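Local coordinates for peptidase (Pseudomonas aeruginosa, PDB 5LOX), which is a proteasome-related ancestral beta subunit of the Ntn-hydrolase clan that assembles into a helical complex and probably cleaves peptide bonds, at residues P189-V194 against G205-E210; L12-D17 against P122-I127; V46-N51 against C109-G114; N60-R65 against A84-T89. The protein carries 3 engineered substitutions. One frame throughout, in Å; residues are numbered along the deposited sequence.

Contact 1 (P189-V194 against G205-E210)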
loop_
_atom_site.group_PDB
_atom_site.type_symbol
_atom_site.label_atom_id
_atom_site.label_comp_id
_atom_site.label_asym_id
_atom_site.label_seq_id
_atom_site.Cartn_x
_atom_site.Cartn_y
_atom_site.Cartn_z
ATOM N N PRO A 189 100.042 22.992 12.459
ATOM C CA PRO A 189 101.243 23.485 13.137
ATOM C C PRO A 189 101.292 24.991 13.252
ATOM O O PRO A 189 100.650 25.684 12.456
ATOM C CB PRO A 189 102.397 22.979 12.239
ATOM C CG PRO A 189 101.761 22.759 10.907
ATOM C CD PRO A 189 100.378 22.274 11.230
ATOM N N LEU A 190 102.089 25.464 14.205
ATOM C CA LEU A 190 102.427 26.874 14.311
ATOM C C LEU A 190 103.837 27.117 13.828
ATOM O O LEU A 190 104.675 26.221 13.842
ATOM C CB LEU A 190 102.376 27.325 15.759
ATOM C CG LEU A 190 101.157 26.896 16.566
ATOM C CD1 LEU A 190 101.223 27.567 17.926
ATOM C CD2 LEU A 190 99.883 27.287 15.855
ATOM N N ASP A 191 104.100 28.355 13.433
ATOM C CA ASP A 191 105.427 28.753 12.976
ATOM C C ASP A 191 105.855 29.965 13.793
ATOM O O ASP A 191 105.103 30.936 13.891
ATOM C CB ASP A 191 105.395 29.077 11.482
ATOM C CG ASP A 191 105.168 27.829 10.606
ATOM O OD1 ASP A 191 106.019 26.894 10.673
ATOM O OD2 ASP A 191 104.137 27.792 9.863
ATOM N N LEU A 192 107.041 29.883 14.412
ATOM C CA LEU A 192 107.544 30.961 15.264
ATOM C C LEU A 192 108.826 31.486 14.720
ATOM O O LEU A 192 109.592 30.753 14.100
ATOM C CB LEU A 192 107.846 30.450 16.662
ATOM C CG LEU A 192 106.858 29.462 17.240
ATOM C CD1 LEU A 192 107.387 28.896 18.533
ATOM C CD2 LEU A 192 105.526 30.147 17.469
ATOM N N LEU A 193 109.104 32.736 15.036
ATOM C CA LEU A 193 110.419 33.302 14.779
ATOM C C LEU A 193 110.724 34.384 15.776
ATOM O O LEU A 193 109.899 35.250 16.038
ATOM C CB LEU A 193 110.486 33.869 13.384
ATOM C CG LEU A 193 111.870 34.342 12.966
ATOM C CD1 LEU A 193 112.128 34.034 11.506
ATOM C CD2 LEU A 193 112.057 35.821 13.227
ATOM N N VAL A 194 111.911 34.301 16.374
ATOM C CA VAL A 194 112.385 35.295 17.342
ATOM C C VAL A 194 113.595 35.984 16.755
ATOM O O VAL A 194 114.498 35.318 16.276
ATOM C CB VAL A 194 112.783 34.610 18.660
ATOM C CG1 VAL A 194 113.447 35.607 19.575
ATOM C CG2 VAL A 194 111.559 33.991 19.335
ATOM N N GLY A 205 113.973 30.075 12.801
ATOM C CA GLY A 205 112.574 29.974 13.186
ATOM C C GLY A 205 112.295 28.528 13.569
ATOM O O GLY A 205 113.180 27.697 13.487
ATOM N N TYR A 206 111.076 28.230 14.001
ATOM C CA TYR A 206 110.771 26.933 14.546
ATOM C C TYR A 206 109.315 26.597 14.354
ATOM O O TYR A 206 108.437 27.448 14.458
ATOM C CB TYR A 206 111.089 26.932 16.034
ATOM C CG TYR A 206 110.797 25.617 16.747
ATOM C CD1 TYR A 206 111.757 24.635 16.861
ATOM C CD2 TYR A 206 109.546 25.389 17.348
ATOM C CE1 TYR A 206 111.500 23.461 17.534
ATOM C CE2 TYR A 206 109.279 24.204 18.015
ATOM C CZ TYR A 206 110.267 23.250 18.103
ATOM O OH TYR A 206 110.016 22.102 18.798
ATOM N N ARG A 207 109.048 25.332 14.086
ATOM C CA ARG A 207 107.684 24.885 13.869
ATOM C C ARG A 207 107.181 24.025 15.022
ATOM O O ARG A 207 107.767 23.011 15.392
ATOM C CB ARG A 207 107.562 24.139 12.526
ATOM C CG ARG A 207 106.295 23.303 12.402
ATOM C CD ARG A 207 105.959 22.955 10.963
ATOM N NE ARG A 207 105.446 24.107 10.241
ATOM C CZ ARG A 207 104.985 24.056 9.007
ATOM N NH1 ARG A 207 104.947 22.908 8.375
ATOM N NH2 ARG A 207 104.548 25.160 8.407
ATOM N N VAL A 208 106.031 24.413 15.532
ATOM C CA VAL A 208 105.413 23.677 16.611
ATOM C C VAL A 208 104.357 22.723 16.082
ATOM O O VAL A 208 103.298 23.157 15.653
ATOM C CB VAL A 208 104.713 24.641 17.605
ATOM C CG1 VAL A 208 104.152 23.855 18.786
ATOM C CG2 VAL A 208 105.672 25.731 18.070
ATOM N N THR A 209 104.620 21.430 16.181
ATOM C CA THR A 209 103.618 20.454 15.770
ATOM C C THR A 209 102.745 19.970 16.925
ATOM O O THR A 209 103.039 20.197 18.073
ATOM C CB THR A 209 104.257 19.235 15.064
ATOM O OG1 THR A 209 104.950 18.444 16.019
ATOM C CG2 THR A 209 105.224 19.683 13.981
ATOM N N GLU A 210 101.651 19.330 16.557
ATOM C CA GLU A 210 100.841 18.501 17.429
ATOM C C GLU A 210 101.651 17.778 18.521
ATOM O O GLU A 210 101.240 17.702 19.650
ATOM C CB GLU A 210 100.179 17.447 16.529
ATOM C CG GLU A 210 99.097 16.597 17.164
ATOM C CD GLU A 210 97.710 17.021 16.728
ATOM O OE1 GLU A 210 97.022 16.184 16.097
ATOM O OE2 GLU A 210 97.318 18.182 16.992
#
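Leu190 and Leu192 trade main-chain hydrogen bonds with Val208 and Tyr206 in two reciprocal pairs. Leu190 N reaches Val208 O at 3.0 Å, and Val208 N returns to Leu190 O at 2.8 Å; Leu192 and Tyr206 repeat the exchange two residues on. Asp191 and Arg207 sit between them as a non-hydrogen-bonded pair. With strand axes 148° apart, 190-194 and 206-208 form the arms of an antiparallel beta hairpin. On its other side strand 190-196 pairs with strand 11-21, in one of the two sheets of the Ntn-hydrolase sandwich.

The charged contact lies on the Asp191 face. Arg207 grips the carboxylate side-on, NE to OD1 of Asp191 at 2.9 Å and NH2 to OD2 of Asp191 at 3.0 Å. The fork is twisted, its two planes being 36° apart. A bend at chi3 (-74°) turns NE of Arg207 toward the acid. Pro189 CG lies over one guanidinium face, 3.9 Å above its plane and offset toward the rim, while NH1 of Arg207 makes a salt bridge to Asp139 of a neighbouring subunit.

Apolar packing occupies the other face. Leu192 CD1 meets Val208 CG2 at 3.6 Å, and the CB atoms of Leu190 and Val208 are 4.0 Å apart. Leu190 and Leu192 also touch helix 165-182, and the Tyr206 ring stacks on Tyr240 of another neighbouring subunit.

Contact 2 (L12-D17 against P122-I127)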
loop_
_atom_site.group_PDB
_atom_site.type_symbol
_atom_site.label_atom_id
_atom_site.label_comp_id
_atom_site.label_asym_id
_atom_site.label_seq_id
_atom_site.Cartn_x
_atom_site.Cartn_y
_atom_site.Cartn_z
ATOM N N LEU A 12 112.086 41.419 18.055
ATOM C CA LEU A 12 110.800 41.060 17.520
ATOM C C LEU A 12 110.481 39.592 17.766
ATOM O O LEU A 12 111.365 38.741 17.812
ATOM C CB LEU A 12 110.820 41.278 16.022
ATOM C CG LEU A 12 111.134 42.697 15.568
ATOM C CD1 LEU A 12 111.591 42.720 14.125
ATOM C CD2 LEU A 12 109.890 43.553 15.746
ATOM N N VAL A 13 109.201 39.297 17.909
ATOM C CA VAL A 13 108.724 37.924 18.020
ATOM C C VAL A 13 107.541 37.781 17.091
ATOM O O VAL A 13 106.616 38.605 17.140
ATOM C CB VAL A 13 108.276 37.594 19.453
ATOM C CG1 VAL A 13 107.722 36.184 19.536
ATOM C CG2 VAL A 13 109.438 37.738 20.418
ATOM N N PHE A 14 107.549 36.727 16.277
ATOM C CA PHE A 14 106.455 36.462 15.350
ATOM C C PHE A 14 105.879 35.074 15.565
ATOM O O PHE A 14 106.628 34.145 15.811
ATOM C CB PHE A 14 106.967 36.517 13.931
ATOM C CG PHE A 14 107.586 37.815 13.549
ATOM C CD1 PHE A 14 108.944 38.018 13.745
ATOM C CD2 PHE A 14 106.834 38.815 12.952
ATOM C CE1 PHE A 14 109.543 39.215 13.376
ATOM C CE2 PHE A 14 107.421 39.998 12.576
ATOM C CZ PHE A 14 108.787 40.202 12.786
ATOM N N ALA A 15 104.562 34.928 15.454
ATOM C CA ALA A 15 103.945 33.602 15.537
ATOM C C ALA A 15 102.681 33.532 14.711
ATOM O O ALA A 15 101.853 34.425 14.779
ATOM C CB ALA A 15 103.625 33.246 16.970
ATOM N N SER A 16 102.541 32.459 13.941
ATOM C CA SER A 16 101.391 32.261 13.091
ATOM C C SER A 16 100.887 30.834 13.181
ATOM O O SER A 16 101.687 29.916 13.354
ATOM C CB SER A 16 101.794 32.516 11.637
ATOM O OG SER A 16 102.065 33.876 11.401
ATOM N N ASP A 17 99.588 30.620 12.985
ATOM C CA ASP A 17 99.093 29.253 12.775
ATOM C C ASP A 17 99.281 28.881 11.314
ATOM O O ASP A 17 100.074 29.524 10.593
ATOM C CB ASP A 17 97.650 29.063 13.271
ATOM C CG ASP A 17 96.609 29.516 12.265
ATOM O OD1 ASP A 17 96.872 30.537 11.601
ATOM O OD2 ASP A 17 95.546 28.852 12.145
ATOM N N PRO A 122 114.815 48.101 14.796
ATOM C CA PRO A 122 113.758 47.214 14.308
ATOM C C PRO A 122 112.387 47.912 14.302
ATOM O O PRO A 122 112.165 48.827 15.107
ATOM C CB PRO A 122 113.790 46.048 15.290
ATOM C CG PRO A 122 114.401 46.597 16.531
ATOM C CD PRO A 122 115.272 47.741 16.145
ATOM N N ALA A 123 111.491 47.468 13.419
ATOM C CA ALA A 123 110.125 48.011 13.336
ATOM C C ALA A 123 109.104 46.933 12.924
ATOM O O ALA A 123 109.470 45.835 12.498
ATOM C CB ALA A 123 110.083 49.158 12.364
ATOM N N LEU A 124 107.826 47.234 13.138
ATOM C CA LEU A 124 106.745 46.281 12.878
ATOM C C LEU A 124 105.521 47.027 12.425
ATOM O O LEU A 124 105.033 47.919 13.122
ATOM C CB LEU A 124 106.409 45.489 14.148
ATOM C CG LEU A 124 105.168 44.618 14.127
ATOM C CD1 LEU A 124 105.327 43.551 13.081
ATOM C CD2 LEU A 124 104.945 43.958 15.480
ATOM N N TYR A 125 104.975 46.631 11.289
ATOM C CA TYR A 125 103.748 47.245 10.767
ATOM C C TYR A 125 102.673 46.199 10.545
ATOM O O TYR A 125 102.968 45.006 10.378
ATOM C CB TYR A 125 104.042 47.954 9.449
ATOM C CG TYR A 125 105.003 49.093 9.572
ATOM C CD1 TYR A 125 106.368 48.835 9.727
ATOM C CD2 TYR A 125 104.569 50.421 9.538
ATOM C CE1 TYR A 125 107.278 49.868 9.850
ATOM C CE2 TYR A 125 105.463 51.468 9.654
ATOM C CZ TYR A 125 106.813 51.198 9.811
ATOM O OH TYR A 125 107.767 52.198 9.921
ATOM N N SER A 126 101.431 46.651 10.496
ATOM C CA SER A 126 100.323 45.804 10.057
ATOM C C SER A 126 99.601 46.496 8.913
ATOM O O SER A 126 99.289 47.670 9.008
ATOM C CB SER A 126 99.373 45.549 11.210
ATOM O OG SER A 126 98.124 45.076 10.736
ATOM N N ILE A 127 99.353 45.769 7.837
ATOM C CA ILE A 127 98.645 46.297 6.678
ATOM C C ILE A 127 97.223 45.780 6.709
ATOM O O ILE A 127 96.988 44.598 6.859
ATOM C CB ILE A 127 99.289 45.853 5.358
ATOM C CG1 ILE A 127 100.784 46.203 5.343
ATOM C CG2 ILE A 127 98.595 46.516 4.175
ATOM C CD1 ILE A 127 101.539 45.697 4.133
#
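Leu12 and Phe14 meet Pro122 and Leu124 in a largely apolar contact between two facing beta sheets, close to the centre of the chain. The geometry excludes a shared sheet: the strand axes come no nearer than 9.1 Å, about twice the spacing of paired strands, and diverge by 36°. The closest CA atoms, those of Leu12 and Pro122, are 7.5 Å apart, so the gap is bridged mainly by side chains, burying a modest 174 Å².

Leu12 divides its two methyl groups between neighbouring residues. CD1 of Leu12 approaches Pro122 CB at 4.2 Å, the two side chains lying obliquely across one another. CD2 of Leu12 comes to 4.0 Å from the backbone oxygen Ala123 O and to 4.3 Å from Leu124 CB. Leu124 points its CB toward strand 12-16; with CG anti to its backbone N (chi1 170°), it carries its CD1 branch to 4.2 Å from Phe14 CE2, and the two side chains run antiparallel past one another. All these separations are at ordinary van der Waals distance.

Such sheet-on-sheet packing is the heart of the four-layer alpha-beta-beta-alpha sandwich of Ntn hydrolases and proteasome subunits. Strand 2-8 lines the same interface, with Ala5 touching both Phe14 and Leu124. Strand 12-16 is flanked within its sheet by 2-8 and 190-196, whereas Tyr125 and Ile127 turn to the far side of their strand and pack on helix 79-97.

Contact 3 (V46-N51 against C109-G114); sequences VQTAGN and CSFMVG. Engineered in segment 109-114: Met112 (natural residue Leu).
Gln47 and Met112, an engineered methionine present as selenomethionine, form a hydrogen-bonded antiparallel pair: Gln47 N reaches Met112 O at 2.9 Å and Met112 N returns to Gln47 O at 3.0 Å. Ala49 and Ser110 repeat the pattern two residues on, in keeping with strand axes 165° apart. On the face of Gln47 and Met112 the bent selenomethionine chain brings its CE to 3.5 Å from Gln47 OE1. On the opposite face Phe111 receives two side chains obliquely, with Val46 CG1 at 3.9 Å from its CD1 and Thr48 CG2 at 3.7 Å from its CE1.

A second shell positions these groups. NE2 of Gln47 donates to Ser16 OG and Val4 O, which ties its amide to the facing sheet; Ala49 touches Thr1, the probable nucleophile as in proteasome subunits. At the strand end Asn51 OD1 caps helix 52-66 through Thr54 N.

Strands 42-50 and 109-117 are the second and third of a five-stranded antiparallel sheet, with strand 33-38 beside 42-50 and strand 123-127 beside 109-117. Gln47 and Met112 pack on strand 2-8 inside the sandwich, while Phe111 lies against helices 52-66 and 79-97 outside.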
loop_
_atom_site.group_PDB
_atom_site.type_symbol
_atom_site.label_atom_id
_atom_site.label_comp_id
_atom_site.label_asym_id
_atom_site.label_seq_id
_atom_site.Cartn_x
_atom_site.Cartn_y
_atom_site.Cartn_z
ATOM N N VAL A 46 107.340 38.582 6.799
ATOM C CA VAL A 46 105.978 38.888 6.383
ATOM C C VAL A 46 105.020 37.799 6.841
ATOM O O VAL A 46 105.262 36.609 6.602
ATOM C CB VAL A 46 105.897 38.982 4.862
ATOM C CG1 VAL A 46 104.470 39.218 4.418
ATOM C CG2 VAL A 46 106.785 40.104 4.366
ATOM N N GLN A 47 103.947 38.200 7.505
ATOM C CA GLN A 47 102.884 37.270 7.867
ATOM C C GLN A 47 101.639 37.595 7.106
ATOM O O GLN A 47 101.414 38.732 6.727
ATOM C CB GLN A 47 102.573 37.337 9.356
ATOM C CG GLN A 47 103.656 36.724 10.243
ATOM C CD GLN A 47 103.575 37.193 11.674
ATOM O OE1 GLN A 47 103.682 38.389 11.946
ATOM N NE2 GLN A 47 103.306 36.271 12.589
ATOM N N THR A 48 100.824 36.575 6.872
ATOM C CA THR A 48 99.657 36.700 5.986
ATOM C C THR A 48 98.396 36.255 6.671
ATOM O O THR A 48 98.412 35.336 7.483
ATOM C CB THR A 48 99.827 35.841 4.723
ATOM O OG1 THR A 48 99.948 34.465 5.100
ATOM C CG2 THR A 48 101.078 36.240 3.972
ATOM N N ALA A 49 97.294 36.877 6.291
ATOM C CA ALA A 49 95.977 36.440 6.714
ATOM C C ALA A 49 94.983 36.847 5.660
ATOM O O ALA A 49 95.217 37.792 4.934
ATOM C CB ALA A 49 95.643 37.077 8.024
ATOM N N GLY A 50 93.881 36.114 5.542
ATOM C CA GLY A 50 92.859 36.440 4.546
ATOM C C GLY A 50 92.909 35.500 3.380
ATOM O O GLY A 50 93.281 34.362 3.517
ATOM N N ASN A 51 92.544 35.991 2.216
ATOM C CA ASN A 51 92.423 35.136 1.046
ATOM C C ASN A 51 93.756 34.503 0.672
ATOM O O ASN A 51 94.728 35.189 0.408
ATOM C CB ASN A 51 91.840 35.927 -0.148
ATOM C CG ASN A 51 91.643 35.070 -1.370
ATOM O OD1 ASN A 51 92.562 34.416 -1.837
ATOM N ND2 ASN A 51 90.453 35.039 -1.864
ATOM N N CYS A 109 93.074 40.566 1.678
ATOM C CA CYS A 109 93.890 40.009 2.737
ATOM C C CYS A 109 94.704 41.072 3.434
ATOM O O CYS A 109 94.916 42.160 2.907
ATOM C CB CYS A 109 94.814 38.895 2.193
ATOM S SG CYS A 109 95.901 39.464 0.893
ATOM N N SER A 110 95.277 40.663 4.558
ATOM C CA SER A 110 96.066 41.514 5.412
ATOM C C SER A 110 97.406 40.898 5.713
ATOM O O SER A 110 97.612 39.701 5.554
ATOM C CB SER A 110 95.281 41.746 6.686
ATOM O OG SER A 110 94.552 40.585 6.997
ATOM N N PHE A 111 98.337 41.738 6.144
ATOM C CA PHE A 111 99.723 41.327 6.326
ATOM C C PHE A 111 100.330 41.977 7.535
ATOM O O PHE A 111 99.916 43.051 7.924
ATOM C CB PHE A 111 100.547 41.793 5.140
ATOM C CG PHE A 111 100.154 41.188 3.843
ATOM C CD1 PHE A 111 100.751 40.026 3.412
ATOM C CD2 PHE A 111 99.217 41.790 3.042
ATOM C CE1 PHE A 111 100.412 39.461 2.201
ATOM C CE2 PHE A 111 98.876 41.248 1.823
ATOM C CZ PHE A 111 99.474 40.078 1.399
HETATM N N MSE A 112 101.361 41.357 8.099
HETATM C CA MSE A 112 102.301 42.084 8.996
HETATM C C MSE A 112 103.672 42.033 8.390
HETATM O O MSE A 112 104.047 41.045 7.776
HETATM C CB MSE A 112 102.346 41.590 10.441
HETATM C CG MSE A 112 100.922 41.686 10.927
HETATM SE SE MSE A 112 100.839 41.690 12.862
HETATM C CE MSE A 112 100.606 39.759 13.055
ATOM N N VAL A 113 104.378 43.148 8.496
ATOM C CA VAL A 113 105.701 43.275 7.970
ATOM C C VAL A 113 106.535 43.837 9.094
ATOM O O VAL A 113 106.267 44.912 9.579
ATOM C CB VAL A 113 105.751 44.250 6.794
ATOM C CG1 VAL A 113 107.176 44.367 6.281
ATOM C CG2 VAL A 113 104.826 43.779 5.686
ATOM N N GLY A 114 107.559 43.099 9.496
ATOM C CA GLY A 114 108.452 43.557 10.542
ATOM C C GLY A 114 109.863 43.093 10.314
ATOM O O GLY A 114 110.115 42.201 9.501
#

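Contact 4 (N60-R65 against A84-T89)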
loop_
_atom_site.group_PDB
_atom_site.type_symbol
_atom_site.label_atom_id
_atom_site.label_comp_id
_atom_site.label_asym_id
_atom_site.label_seq_id
_atom_site.Cartn_x
_atom_site.Cartn_y
_atom_site.Cartn_z
ATOM N N ASN A 60 104.604 35.320 -3.635
ATOM C CA ASN A 60 105.294 34.819 -4.781
ATOM C C ASN A 60 105.956 35.911 -5.596
ATOM O O ASN A 60 107.063 35.747 -6.063
ATOM C CB ASN A 60 104.342 34.009 -5.655
ATOM C CG ASN A 60 104.760 32.521 -5.728
ATOM O OD1 ASN A 60 104.216 31.723 -4.982
ATOM N ND2 ASN A 60 105.730 32.150 -6.600
ATOM N N LEU A 61 105.264 37.017 -5.805
ATOM C CA LEU A 61 105.841 38.080 -6.601
ATOM C C LEU A 61 107.023 38.683 -5.855
ATOM O O LEU A 61 108.004 39.075 -6.459
ATOM C CB LEU A 61 104.793 39.155 -6.953
ATOM C CG LEU A 61 103.633 38.740 -7.870
ATOM C CD1 LEU A 61 102.800 39.968 -8.165
ATOM C CD2 LEU A 61 104.063 38.064 -9.167
ATOM N N LEU A 62 106.886 38.843 -4.540
ATOM C CA LEU A 62 107.954 39.429 -3.756
ATOM C C LEU A 62 109.196 38.572 -3.864
ATOM O O LEU A 62 110.289 39.111 -3.971
ATOM C CB LEU A 62 107.541 39.576 -2.297
ATOM C CG LEU A 62 106.500 40.655 -1.999
ATOM C CD1 LEU A 62 106.000 40.495 -0.582
ATOM C CD2 LEU A 62 107.031 42.057 -2.200
ATOM N N GLN A 63 109.031 37.254 -3.878
ATOM C CA GLN A 63 110.176 36.335 -4.058
ATOM C C GLN A 63 110.789 36.418 -5.453
ATOM O O GLN A 63 111.961 36.638 -5.566
ATOM C CB GLN A 63 109.779 34.904 -3.768
ATOM C CG GLN A 63 109.647 34.596 -2.281
ATOM C CD GLN A 63 108.833 33.335 -1.980
ATOM O OE1 GLN A 63 108.187 32.760 -2.865
ATOM N NE2 GLN A 63 108.800 32.952 -0.725
ATOM N N GLN A 64 109.976 36.319 -6.508
ATOM C CA GLN A 64 110.472 36.469 -7.863
ATOM C C GLN A 64 111.253 37.773 -8.040
ATOM O O GLN A 64 112.326 37.790 -8.642
ATOM C CB GLN A 64 109.334 36.422 -8.884
ATOM C CG GLN A 64 108.715 35.049 -9.069
ATOM C CD GLN A 64 107.545 35.041 -10.065
ATOM O OE1 GLN A 64 107.680 35.467 -11.210
ATOM N NE2 GLN A 64 106.384 34.556 -9.618
ATOM N N ARG A 65 110.710 38.872 -7.529
ATOM C CA ARG A 65 111.306 40.203 -7.737
ATOM C C ARG A 65 112.585 40.469 -6.944
ATOM O O ARG A 65 113.343 41.397 -7.269
ATOM C CB ARG A 65 110.279 41.299 -7.438
ATOM C CG ARG A 65 109.373 41.546 -8.619
ATOM C CD ARG A 65 108.108 42.265 -8.219
ATOM N NE ARG A 65 107.058 42.004 -9.192
ATOM C CZ ARG A 65 105.836 42.518 -9.132
ATOM N NH1 ARG A 65 105.485 43.334 -8.141
ATOM N NH2 ARG A 65 104.962 42.211 -10.061
ATOM N N ALA A 84 105.380 49.333 2.613
ATOM C CA ALA A 84 104.739 50.040 1.504
ATOM C C ALA A 84 104.812 49.194 0.248
ATOM O O ALA A 84 103.874 49.178 -0.542
ATOM C CB ALA A 84 105.396 51.399 1.286
ATOM N N LEU A 85 105.937 48.510 0.068
ATOM C CA LEU A 85 106.145 47.699 -1.123
ATOM C C LEU A 85 105.210 46.502 -1.126
ATOM O O LEU A 85 104.607 46.190 -2.141
ATOM C CB LEU A 85 107.581 47.229 -1.232
ATOM C CG LEU A 85 107.822 46.304 -2.434
ATOM C CD1 LEU A 85 107.547 46.994 -3.762
ATOM C CD2 LEU A 85 109.251 45.767 -2.407
ATOM N N VAL A 86 105.049 45.876 0.033
ATOM C CA VAL A 86 104.105 44.789 0.149
ATOM C C VAL A 86 102.716 45.287 -0.250
ATOM O O VAL A 86 102.048 44.676 -1.065
ATOM C CB VAL A 86 104.082 44.222 1.577
ATOM C CG1 VAL A 86 102.977 43.187 1.730
ATOM C CG2 VAL A 86 105.414 43.591 1.891
ATOM N N ALA A 87 102.287 46.401 0.339
ATOM C CA ALA A 87 100.984 46.980 0.035
ATOM C C ALA A 87 100.837 47.264 -1.458
ATOM O O ALA A 87 99.843 46.922 -2.077
ATOM C CB ALA A 87 100.787 48.254 0.847
ATOM N N GLU A 88 101.833 47.949 -2.005
ATOM C CA GLU A 88 101.910 48.244 -3.435
ATOM C C GLU A 88 101.672 46.969 -4.240
ATOM O O GLU A 88 100.899 46.946 -5.190
ATOM C CB GLU A 88 103.287 48.898 -3.720
ATOM C CG GLU A 88 103.808 48.871 -5.154
ATOM C CD GLU A 88 103.151 49.907 -6.038
ATOM O OE1 GLU A 88 102.052 50.421 -5.661
ATOM O OE2 GLU A 88 103.725 50.196 -7.113
ATOM N N THR A 89 102.346 45.899 -3.845
ATOM C CA THR A 89 102.242 44.603 -4.549
ATOM C C THR A 89 100.840 44.007 -4.423
ATOM O O THR A 89 100.282 43.525 -5.376
ATOM C CB THR A 89 103.235 43.577 -3.977
ATOM O OG1 THR A 89 104.514 44.187 -3.794
ATOM C CG2 THR A 89 103.356 42.394 -4.895
#
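Leu85, the first residue of 84-89 to touch the other helix, offers its CG to Leu62 CD2 at 4.3 Å. Its CB does not point at helix 60-65; only the outer part of the side chain comes nearer. Val86 follows on the buried side. CG2 of Val86 lies 4.0 Å from Leu62 CD1, and the two side chains cross at about a right angle. CD2 and CD1 of Leu62 thus go to Leu85 and Val86 respectively.

Three residues, nearly one turn, further on, Thr89 points its CB toward 60-65 and makes the broadest contact of this segment. Its chi1 of -45° sets OG1 beside its own backbone N and CG2 anti to that N. OG1 bonds back to Leu85 O, as does Thr89 N at 2.8 Å, the two donors arriving from opposite faces of that carbonyl's plane. OG1 also lies 3.7 Å from Leu62 CD2. The methyl CG2 of Thr89 is 4.1 Å from Leu61 CB and 4.0 Å from Arg65 NH1. Leu61 CB in turn sits over the centre of the Arg65 guanidinium, whose NH2 has its salt bridge with Glu92.

The local axes approach to 10.7 Å at 117°, an oblique crossing sustained by apolar and van der Waals contacts. Val86 also rests on Phe111 and Val113 of strand 109-117. Two helices lying together against one sheet make up an outer helical layer of the alpha-beta-beta-alpha sandwich characteristic of proteasome-type Ntn hydrolases.

How the contacts relate
From the N terminus, contact 2 opens first at 12-17 and closes at 122-127, a long loop that spans the two facing sheets. Within it contact 3 joins 46-51 to 109-114, and within that contact 4 joins 60-65 to 84-89, so three contacts nest without crossing. Contact 1 follows in series as a late hairpin. Strand 109-117 is followed in the chain by 123-127, which pairs with it antiparallel, Tyr125 N lying 2.7 Å from Val113 O, and this couples contacts 2 and 3. Val86 brings contact 4 against contact 2 by touching Ile127. Contact 1 lies in the sheet of 12-17, where strands 190-196 and 11-21 are neighbours, and so meets contact 2.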